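Local coordinates for (R)-specific secondary-alkylsulfatase (Pseudomonas sp., PDB 4AXH), which hydrolyses (R)-secondary-alkyl sulfates to (S)-alcohols and sulfate with strict inversion of configuration, using a two-zinc site, at residues A174-H179 with M296-P301; L306-N311 with L351-N356; A312-H317 with H355-W360. One frame throughout, in Å; residues are numbered along the deposited sequence.

All three contacts lie in the metallo-beta-lactamase domain, in or beside its six-stranded mixed sheet. Contact 1 comes first along the chain and joins that sheet to the eight-stranded one. Contacts 2 and 3 follow and both end on the same part of the chain, sharing His-355 and Asn-356. Strands 296-300, 305-307, 350-352 and 359-360 are neighbours in that order. The centres of contacts 1 and 2 are about 10 Å apart, those of 2 and 3 about 7 Å, and those of 1 and 3 about 16 Å. Contact 1 supplies His-179 and contact 2 supplies Asp-310 and His-355, so the two sheets meet at the zinc pair.

Contact 1: A174-H179 with M296-P301; sequences AVVYSH and MNIYLP. With ZN (zinc ion), chain D.
Met-296 and Ile-298 pack against Val-176 and Ser-178 where the two sheets of the metallo-beta-lactamase sandwich face each other. Strand 172-176 belongs to the eight-stranded sheet and strand 296-300 to the six-stranded one. The contact is buried and mostly apolar.

Met-296 crosses the gap. Its CB is 4.2 Å from Ser-178 O. The CG sits between the backbone N and the carbonyl carbon (chi1 71°). This places CG next to the backbone of the other segment, with Met-296 CG 3.5 Å from Ser-178 O. Beyond CG the chain is extended, and SD carries the methyl group onward. The tip touches two residues. Met-296 CE lies 3.6 Å from Tyr-177 O and 3.7 Å from Val-176 CG1. Met-296 and Val-176 cross obliquely. Phe-284 of strand 280-286 and Pro-207 of strand 203-207 also touch the Met-296 side chain.

Ile-298 meets Val-176 tip to tip. Its CD1 is 4.0 Å from Val-176 CG1, the same methyl that meets the methionine. Ile-298 CD1 also lies 4.3 Å from Ser-178 CB. The Phe-284 side chain touches Val-176 as well as Ile-298, and so contacts residues of both sheets.

The polar part lies in the loop just past strand 172-176. His-179 opens the His-X-His-X-Asp-His motif of the superfamily. Its ND1 donates a 2.6 Å hydrogen bond to Ser-178 OG, which lies 18° out of the ring plane. Ser-178 OG has a second hydrogen-bond partner in Asp-148 OD2. The serine is thus a second-shell residue that helps to fix the rotation of the imidazole. His-181, Glu-291 and Asp-310 complete the protein ligands of this zinc. The other ring nitrogen, His-179 NE2, binds the zinc ion of chain D at 2.1 Å.

Contact 2: L306-N311 with L351-N356; sequences LNTADN and LIQQHN. With ZN (zinc ion), chain C; ZN (zinc ion), chain D.
Asn-307 meets Ile-352 and Gln-354 where two parallel strands of the metallo-beta-lactamase fold run side by side toward the zinc site. Strands 305-307 and 350-352 are neighbours in the six-stranded sheet. Leu-306 pairs with Leu-351, and Asn-307 with Ile-352.

Asn-307 has the largest area buried by the contact. Its CG is anti to the backbone N (chi1 -172°), and the amide works in two directions. Asn-307 OD1 accepts from Ala-309 N at 2.9 Å, which makes an Asx turn where the strand ends. Asn-307 ND2 donates to Gln-354 OE1 at 3.0 Å. The acceptor lies in the amide plane of Asn-307, but the donor stands 56° above the carbonyl plane of Gln-354. Gln-354 OE1 also bonds to Thr-136 OG1, which ties the pair to strand 135-138.

Ile-352 crosses this amide obliquely, with its CD1 3.5 Å from Asn-307 ND2. Its backbone holds the strands together. Ile-352 N donates to Leu-306 O at 2.7 Å, and Ile-352 O accepts from Thr-308 N.

Leu-351 points to the opposite face of the sheet, with Leu-306. Its CD1 meets Thr-308 CG2 at 3.8 Å, and the two side chains cross at about a right angle.

Beyond the strands the segments stay joined. A type II' turn runs from Thr-308 to Asn-311, and within it Ala-309 O accepts from Gln-354 N at 3.1 Å. The next residues on each side, Asp-310 and His-355, are zinc ligands. Their carboxylate and ring planes are 53° apart. His-355 NE2 binds the zinc ion of chain C at 2.0 Å, while Asp-310 OD2 bridges it to the zinc ion of chain D, 2.2 Å from the latter.

Contact 3: A312-H317 with H355-W360; sequences APPAMH and HNWPVW. With ZN (zinc ion), chain C.
Pro-314 packs against Asn-356 and Trp-357 where two loops of the metallo-beta-lactamase domain meet beside the zinc site. Segment 312-317 follows the bridging zinc ligand Asp-310 and leads to the sulfate-binding run Asn-318 to Arg-323. Pro-314 is the centre of an inverse gamma turn, closed by the bond from Ala-315 N to Pro-313 O.

The tight part is the proline ring. Pro-314 CD lies 3.3 Å from Asn-356 OD1. Pro-314 CG lies over one face of the Trp-357 indole, 4.3 Å from the centroid of the five-membered ring, in an off-centre CH-pi contact. Pro-314 CB is 3.9 Å from Trp-357 CZ2. Asn-356 CB lies 3.6 Å from Pro-314 CG and also overlies the indole. Both side chains slide past the proline in the opposite direction to it. Tyr-368 and Tyr-412 also touch Pro-314.

The other side is looser and holds a water. Pro-313 CB comes only to 4.3 Å from Asn-356 OD1, and no direct hydrogen bond joins the segments. Pro-314 O accepts from Gln-108 NE2. Water 2 links the loops by donating two weak bonds, 2.9 Å to Pro-314 O and 3.0 Å to Asn-356 OD1.

Contact 1: A174-H179 with M296-P301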
loop_
_atom_site.group_PDB
_atom_site.type_symbol
_atom_site.label_atom_id
_atom_site.label_comp_id
_atom_site.label_asym_id
_atom_site.label_seq_id
_atom_site.Cartn_x
_atom_site.Cartn_y
_atom_site.Cartn_z
ATOM N N ALA A 174 -23.416 16.863 -24.275
ATOM C CA ALA A 174 -22.211 16.664 -23.495
ATOM C C ALA A 174 -22.378 15.602 -22.424
ATOM O O ALA A 174 -23.482 15.405 -21.893
ATOM C CB ALA A 174 -21.771 17.994 -22.860
ATOM N N VAL A 175 -21.258 14.938 -22.108
ATOM C CA VAL A 175 -21.152 13.942 -21.054
ATOM C C VAL A 175 -19.905 14.245 -20.241
ATOM O O VAL A 175 -18.915 14.674 -20.814
ATOM C CB VAL A 175 -21.210 12.472 -21.584
ATOM C CG1 VAL A 175 -20.771 11.464 -20.530
ATOM C CG2 VAL A 175 -22.601 12.130 -22.091
ATOM N N VAL A 176 -19.981 14.063 -18.902
ATOM C CA VAL A 176 -18.884 14.243 -17.946
ATOM C C VAL A 176 -18.691 12.918 -17.235
ATOM O O VAL A 176 -19.637 12.361 -16.705
ATOM C CB VAL A 176 -19.154 15.377 -16.931
ATOM C CG1 VAL A 176 -18.004 15.526 -15.935
ATOM C CG2 VAL A 176 -19.411 16.699 -17.637
ATOM N N TYR A 177 -17.465 12.407 -17.243
ATOM C CA TYR A 177 -17.059 11.201 -16.531
ATOM C C TYR A 177 -16.430 11.761 -15.283
ATOM O O TYR A 177 -15.359 12.359 -15.380
ATOM C CB TYR A 177 -15.999 10.397 -17.310
ATOM C CG TYR A 177 -16.454 9.757 -18.608
ATOM C CD1 TYR A 177 -17.747 9.242 -18.748
ATOM C CD2 TYR A 177 -15.567 9.578 -19.669
ATOM C CE1 TYR A 177 -18.153 8.603 -19.923
ATOM C CE2 TYR A 177 -15.957 8.912 -20.836
ATOM C CZ TYR A 177 -17.250 8.433 -20.961
ATOM O OH TYR A 177 -17.640 7.791 -22.113
ATOM N N SER A 178 -17.102 11.648 -14.127
ATOM C CA SER A 178 -16.576 12.172 -12.863
ATOM C C SER A 178 -15.207 11.560 -12.516
ATOM O O SER A 178 -14.320 12.269 -12.040
ATOM C CB SER A 178 -17.566 11.939 -11.724
ATOM O OG SER A 178 -17.760 10.563 -11.420
ATOM N N HIS A 179 -15.053 10.244 -12.742
ATOM C CA HIS A 179 -13.837 9.497 -12.426
ATOM C C HIS A 179 -13.769 8.156 -13.185
ATOM O O HIS A 179 -14.764 7.721 -13.802
ATOM C CB HIS A 179 -13.682 9.283 -10.888
ATOM C CG HIS A 179 -14.780 8.491 -10.243
ATOM N ND1 HIS A 179 -16.069 8.990 -10.148
ATOM C CD2 HIS A 179 -14.728 7.288 -9.627
ATOM C CE1 HIS A 179 -16.753 8.074 -9.483
ATOM N NE2 HIS A 179 -15.991 7.024 -9.158
ATOM N N MET A 296 -12.431 13.820 -10.086
ATOM C CA MET A 296 -12.732 15.241 -10.007
ATOM C C MET A 296 -14.116 15.541 -9.471
ATOM O O MET A 296 -15.006 14.699 -9.539
ATOM C CB MET A 296 -12.522 15.950 -11.374
ATOM C CG MET A 296 -13.543 15.610 -12.431
ATOM S SD MET A 296 -12.984 16.200 -14.016
ATOM C CE MET A 296 -14.413 15.798 -15.053
ATOM N N ASN A 297 -14.306 16.783 -8.997
ATOM C CA ASN A 297 -15.602 17.301 -8.538
ATOM C C ASN A 297 -16.095 18.282 -9.614
ATOM O O ASN A 297 -15.313 18.781 -10.419
ATOM C CB ASN A 297 -15.480 18.018 -7.183
ATOM C CG ASN A 297 -15.059 17.147 -6.034
ATOM O OD1 ASN A 297 -15.490 15.997 -5.899
ATOM N ND2 ASN A 297 -14.250 17.700 -5.147
ATOM N N ILE A 298 -17.382 18.514 -9.663
ATOM C CA ILE A 298 -17.967 19.394 -10.659
ATOM C C ILE A 298 -18.860 20.410 -9.969
ATOM O O ILE A 298 -19.848 20.037 -9.337
ATOM C CB ILE A 298 -18.699 18.605 -11.778
ATOM C CG1 ILE A 298 -17.790 17.530 -12.403
ATOM C CG2 ILE A 298 -19.273 19.555 -12.866
ATOM C CD1 ILE A 298 -18.070 16.181 -11.974
ATOM N N TYR A 299 -18.489 21.686 -10.046
ATOM C CA TYR A 299 -19.300 22.748 -9.465
ATOM C C TYR A 299 -20.111 23.393 -10.601
ATOM O O TYR A 299 -19.664 23.443 -11.747
ATOM C CB TYR A 299 -18.432 23.762 -8.665
ATOM C CG TYR A 299 -19.173 24.981 -8.150
ATOM C CD1 TYR A 299 -20.057 24.886 -7.080
ATOM C CD2 TYR A 299 -18.931 26.246 -8.685
ATOM C CE1 TYR A 299 -20.724 26.010 -6.591
ATOM C CE2 TYR A 299 -19.571 27.382 -8.186
ATOM C CZ TYR A 299 -20.474 27.260 -7.147
ATOM O OH TYR A 299 -21.144 28.379 -6.718
ATOM N N LEU A 300 -21.333 23.781 -10.287
ATOM C CA LEU A 300 -22.236 24.411 -11.226
ATOM C C LEU A 300 -22.477 25.833 -10.757
ATOM O O LEU A 300 -23.387 26.077 -9.947
ATOM C CB LEU A 300 -23.545 23.617 -11.388
ATOM C CG LEU A 300 -23.357 22.206 -11.904
ATOM C CD1 LEU A 300 -24.667 21.456 -11.920
ATOM C CD2 LEU A 300 -22.703 22.206 -13.274
ATOM N N PRO A 301 -21.616 26.783 -11.221
ATOM C CA PRO A 301 -21.763 28.183 -10.770
ATOM C C PRO A 301 -23.142 28.797 -10.992
ATOM O O PRO A 301 -23.623 29.492 -10.102
ATOM C CB PRO A 301 -20.605 28.932 -11.445
ATOM C CG PRO A 301 -20.076 28.015 -12.467
ATOM C CD PRO A 301 -20.463 26.626 -12.130
HETATM ZN ZN ZN D . -16.053 5.570 -7.660
HETATM O O HOH W 1 -17.453 4.052 -7.961
#

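Contact 2: L306-N311 with L351-N356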
loop_
_atom_site.group_PDB
_atom_site.type_symbol
_atom_site.label_atom_id
_atom_site.label_comp_id
_atom_site.label_asym_id
_atom_site.label_seq_id
_atom_site.Cartn_x
_atom_site.Cartn_y
_atom_site.Cartn_z
ATOM N N LEU A 306 -23.021 21.745 -5.867
ATOM C CA LEU A 306 -21.713 21.097 -5.937
ATOM C C LEU A 306 -21.874 19.593 -6.070
ATOM O O LEU A 306 -22.647 18.979 -5.328
ATOM C CB LEU A 306 -20.802 21.482 -4.754
ATOM C CG LEU A 306 -19.442 20.770 -4.629
ATOM C CD1 LEU A 306 -18.467 21.240 -5.681
ATOM C CD2 LEU A 306 -18.864 20.948 -3.278
ATOM N N ASN A 307 -21.173 19.008 -7.052
ATOM C CA ASN A 307 -21.190 17.571 -7.265
ATOM C C ASN A 307 -19.797 17.015 -6.936
ATOM O O ASN A 307 -18.815 17.359 -7.590
ATOM C CB ASN A 307 -21.694 17.179 -8.650
ATOM C CG ASN A 307 -21.901 15.694 -8.788
ATOM O OD1 ASN A 307 -21.215 14.890 -8.160
ATOM N ND2 ASN A 307 -22.846 15.283 -9.622
ATOM N N THR A 308 -19.734 16.166 -5.904
ATOM C CA THR A 308 -18.505 15.588 -5.353
ATOM C C THR A 308 -18.197 14.179 -5.818
ATOM O O THR A 308 -17.431 13.482 -5.136
ATOM C CB THR A 308 -18.570 15.613 -3.835
ATOM O OG1 THR A 308 -19.603 14.721 -3.410
ATOM C CG2 THR A 308 -18.822 16.999 -3.293
ATOM N N ALA A 309 -18.798 13.737 -6.957
ATOM C CA ALA A 309 -18.602 12.392 -7.496
ATOM C C ALA A 309 -18.821 11.378 -6.337
ATOM O O ALA A 309 -19.887 11.429 -5.706
ATOM C CB ALA A 309 -17.194 12.269 -8.092
ATOM N N ASP A 310 -17.804 10.522 -6.029
ATOM C CA ASP A 310 -17.791 9.536 -4.920
ATOM C C ASP A 310 -16.800 9.941 -3.808
ATOM O O ASP A 310 -16.432 9.099 -2.960
ATOM C CB ASP A 310 -17.380 8.151 -5.419
ATOM C CG ASP A 310 -18.229 7.557 -6.505
ATOM O OD1 ASP A 310 -19.199 8.231 -6.941
ATOM O OD2 ASP A 310 -17.930 6.410 -6.925
ATOM N N ASN A 311 -16.358 11.233 -3.837
ATOM C CA ASN A 311 -15.396 11.769 -2.897
ATOM C C ASN A 311 -15.904 11.971 -1.480
ATOM O O ASN A 311 -15.088 12.020 -0.546
ATOM C CB ASN A 311 -14.785 13.038 -3.453
ATOM C CG ASN A 311 -14.079 12.764 -4.733
ATOM O OD1 ASN A 311 -13.288 11.818 -4.831
ATOM N ND2 ASN A 311 -14.431 13.516 -5.757
ATOM N N LEU A 351 -25.676 20.140 -2.239
ATOM C CA LEU A 351 -24.600 19.254 -2.656
ATOM C C LEU A 351 -25.230 17.999 -3.284
ATOM O O LEU A 351 -26.149 17.426 -2.707
ATOM C CB LEU A 351 -23.729 18.883 -1.449
ATOM C CG LEU A 351 -22.587 17.912 -1.687
ATOM C CD1 LEU A 351 -21.412 18.293 -0.880
ATOM C CD2 LEU A 351 -22.971 16.511 -1.290
ATOM N N ILE A 352 -24.748 17.590 -4.465
ATOM C CA ILE A 352 -25.213 16.348 -5.110
ATOM C C ILE A 352 -24.061 15.344 -5.282
ATOM O O ILE A 352 -22.890 15.714 -5.218
ATOM C CB ILE A 352 -26.089 16.527 -6.378
ATOM C CG1 ILE A 352 -25.291 17.135 -7.538
ATOM C CG2 ILE A 352 -27.395 17.314 -6.049
ATOM C CD1 ILE A 352 -25.873 16.910 -8.864
ATOM N N GLN A 353 -24.390 14.073 -5.428
ATOM C CA GLN A 353 -23.367 13.035 -5.553
ATOM C C GLN A 353 -23.715 12.010 -6.620
ATOM O O GLN A 353 -24.823 12.041 -7.163
ATOM C CB GLN A 353 -23.187 12.330 -4.204
ATOM C CG GLN A 353 -22.581 13.180 -3.122
ATOM C CD GLN A 353 -23.276 12.938 -1.845
ATOM O OE1 GLN A 353 -24.453 12.600 -1.803
ATOM N NE2 GLN A 353 -22.549 13.128 -0.778
ATOM N N GLN A 354 -22.778 11.095 -6.897
ATOM C CA GLN A 354 -22.988 10.054 -7.895
ATOM C C GLN A 354 -23.355 8.698 -7.250
ATOM O O GLN A 354 -23.469 7.665 -7.914
ATOM C CB GLN A 354 -21.823 10.006 -8.898
ATOM C CG GLN A 354 -21.590 11.351 -9.616
ATOM C CD GLN A 354 -22.776 11.727 -10.490
ATOM O OE1 GLN A 354 -23.673 12.482 -10.109
ATOM N NE2 GLN A 354 -22.809 11.199 -11.687
ATOM N N HIS A 355 -23.585 8.739 -5.951
ATOM C CA HIS A 355 -24.123 7.668 -5.147
ATOM C C HIS A 355 -24.930 8.388 -4.124
ATOM O O HIS A 355 -24.463 9.406 -3.609
ATOM C CB HIS A 355 -23.036 6.843 -4.454
ATOM C CG HIS A 355 -22.305 5.940 -5.375
ATOM N ND1 HIS A 355 -22.926 4.874 -5.964
ATOM C CD2 HIS A 355 -21.025 5.998 -5.794
ATOM C CE1 HIS A 355 -22.007 4.306 -6.716
ATOM N NE2 HIS A 355 -20.844 4.950 -6.641
ATOM N N ASN A 356 -26.153 7.901 -3.843
ATOM C CA ASN A 356 -27.064 8.437 -2.817
ATOM C C ASN A 356 -27.676 9.821 -3.038
ATOM O O ASN A 356 -27.537 10.411 -4.101
ATOM C CB ASN A 356 -26.479 8.313 -1.417
ATOM C CG ASN A 356 -25.794 7.003 -1.166
ATOM O OD1 ASN A 356 -24.571 6.928 -1.154
ATOM N ND2 ASN A 356 -26.563 5.954 -0.940
HETATM ZN ZN ZN C . -19.303 5.063 -7.876
HETATM ZN ZN ZN D . -16.053 5.570 -7.660
HETATM O O HOH W 1 -17.453 4.052 -7.961
#

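Contact 3: A312-H317 with H355-W360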
loop_
_atom_site.group_PDB
_atom_site.type_symbol
_atom_site.label_atom_id
_atom_site.label_comp_id
_atom_site.label_asym_id
_atom_site.label_seq_id
_atom_site.Cartn_x
_atom_site.Cartn_y
_atom_site.Cartn_z
ATOM N N ALA A 312 -17.228 12.115 -1.310
ATOM C CA ALA A 312 -17.780 12.327 0.015
ATOM C C ALA A 312 -19.197 11.789 0.098
ATOM O O ALA A 312 -20.133 12.562 0.285
ATOM C CB ALA A 312 -17.735 13.813 0.364
ATOM N N PRO A 313 -19.396 10.460 0.002
ATOM C CA PRO A 313 -20.770 9.934 0.066
ATOM C C PRO A 313 -21.320 9.796 1.500
ATOM O O PRO A 313 -20.551 9.859 2.461
ATOM C CB PRO A 313 -20.635 8.586 -0.650
ATOM C CG PRO A 313 -19.261 8.134 -0.362
ATOM C CD PRO A 313 -18.417 9.365 -0.195
ATOM N N PRO A 314 -22.638 9.572 1.662
ATOM C CA PRO A 314 -23.235 9.460 3.009
ATOM C C PRO A 314 -23.042 8.118 3.714
ATOM O O PRO A 314 -24.016 7.501 4.182
ATOM C CB PRO A 314 -24.721 9.754 2.784
ATOM C CG PRO A 314 -24.886 10.047 1.365
ATOM C CD PRO A 314 -23.685 9.538 0.636
ATOM N N ALA A 315 -21.767 7.683 3.798
ATOM C CA ALA A 315 -21.235 6.483 4.446
ATOM C C ALA A 315 -19.734 6.584 4.362
ATOM O O ALA A 315 -19.219 7.311 3.508
ATOM C CB ALA A 315 -21.697 5.223 3.713
ATOM N N MET A 316 -19.019 5.886 5.242
ATOM C CA MET A 316 -17.564 5.858 5.207
ATOM C C MET A 316 -17.187 5.078 3.961
ATOM O O MET A 316 -17.813 4.053 3.688
ATOM C CB MET A 316 -16.995 5.161 6.459
ATOM C CG MET A 316 -15.487 5.278 6.547
ATOM S SD MET A 316 -14.751 4.483 7.975
ATOM C CE MET A 316 -14.618 5.862 9.150
ATOM N N HIS A 317 -16.233 5.579 3.165
ATOM C CA HIS A 317 -15.814 4.851 1.955
ATOM C C HIS A 317 -14.621 3.951 2.302
ATOM O O HIS A 317 -14.172 3.924 3.466
ATOM C CB HIS A 317 -15.484 5.827 0.811
ATOM C CG HIS A 317 -15.811 5.350 -0.577
ATOM N ND1 HIS A 317 -15.539 4.039 -0.992
ATOM C CD2 HIS A 317 -16.313 6.045 -1.629
ATOM C CE1 HIS A 317 -15.895 3.978 -2.268
ATOM N NE2 HIS A 317 -16.363 5.158 -2.703
ATOM N N HIS A 355 -23.585 8.739 -5.951
ATOM C CA HIS A 355 -24.123 7.668 -5.147
ATOM C C HIS A 355 -24.930 8.388 -4.124
ATOM O O HIS A 355 -24.463 9.406 -3.609
ATOM C CB HIS A 355 -23.036 6.843 -4.454
ATOM C CG HIS A 355 -22.305 5.940 -5.375
ATOM N ND1 HIS A 355 -22.926 4.874 -5.964
ATOM C CD2 HIS A 355 -21.025 5.998 -5.794
ATOM C CE1 HIS A 355 -22.007 4.306 -6.716
ATOM N NE2 HIS A 355 -20.844 4.950 -6.641
ATOM N N ASN A 356 -26.153 7.901 -3.843
ATOM C CA ASN A 356 -27.064 8.437 -2.817
ATOM C C ASN A 356 -27.676 9.821 -3.038
ATOM O O ASN A 356 -27.537 10.411 -4.101
ATOM C CB ASN A 356 -26.479 8.313 -1.417
ATOM C CG ASN A 356 -25.794 7.003 -1.166
ATOM O OD1 ASN A 356 -24.571 6.928 -1.154
ATOM N ND2 ASN A 356 -26.563 5.954 -0.940
ATOM N N TRP A 357 -28.364 10.313 -2.009
ATOM C CA TRP A 357 -29.186 11.517 -1.965
ATOM C C TRP A 357 -28.407 12.820 -1.794
ATOM O O TRP A 357 -27.291 12.817 -1.230
ATOM C CB TRP A 357 -30.270 11.384 -0.853
ATOM C CG TRP A 357 -29.702 10.918 0.437
ATOM C CD1 TRP A 357 -29.141 11.673 1.413
ATOM C CD2 TRP A 357 -29.422 9.554 0.772
ATOM N NE1 TRP A 357 -28.604 10.860 2.384
ATOM C CE2 TRP A 357 -28.747 9.557 2.010
ATOM C CE3 TRP A 357 -29.672 8.317 0.132
ATOM C CZ2 TRP A 357 -28.353 8.366 2.654
ATOM C CZ3 TRP A 357 -29.245 7.145 0.745
ATOM C CH2 TRP A 357 -28.604 7.172 1.994
ATOM N N PRO A 358 -29.042 13.973 -2.150
ATOM C CA PRO A 358 -28.373 15.262 -1.966
ATOM C C PRO A 358 -28.482 15.827 -0.546
ATOM O O PRO A 358 -29.361 15.444 0.182
ATOM C CB PRO A 358 -29.142 16.180 -2.951
ATOM C CG PRO A 358 -30.052 15.293 -3.742
ATOM C CD PRO A 358 -30.334 14.164 -2.832
ATOM N N VAL A 359 -27.600 16.741 -0.142
ATOM C CA VAL A 359 -27.733 17.427 1.142
ATOM C C VAL A 359 -28.082 18.885 0.833
ATOM O O VAL A 359 -27.385 19.502 0.054
ATOM C CB VAL A 359 -26.574 17.220 2.164
ATOM C CG1 VAL A 359 -25.240 17.687 1.620
ATOM C CG2 VAL A 359 -26.883 17.895 3.507
ATOM N N TRP A 360 -29.194 19.398 1.369
ATOM C CA TRP A 360 -29.698 20.753 1.065
ATOM C C TRP A 360 -29.353 21.809 2.106
ATOM O O TRP A 360 -29.312 21.504 3.295
ATOM C CB TRP A 360 -31.233 20.761 0.871
ATOM C CG TRP A 360 -31.818 19.556 0.192
ATOM C CD1 TRP A 360 -32.041 18.338 0.756
ATOM C CD2 TRP A 360 -32.183 19.426 -1.189
ATOM N NE1 TRP A 360 -32.522 17.459 -0.181
ATOM C CE2 TRP A 360 -32.695 18.124 -1.366
ATOM C CE3 TRP A 360 -32.204 20.318 -2.290
ATOM C CZ2 TRP A 360 -33.158 17.658 -2.605
ATOM C CZ3 TRP A 360 -32.662 19.855 -3.517
ATOM C CH2 TRP A 360 -33.107 18.535 -3.672
HETATM ZN ZN ZN C . -19.303 5.063 -7.876
HETATM O O HOH W 2 -24.367 5.974 1.697
HETATM O O HOH W 1 -17.453 4.052 -7.961
#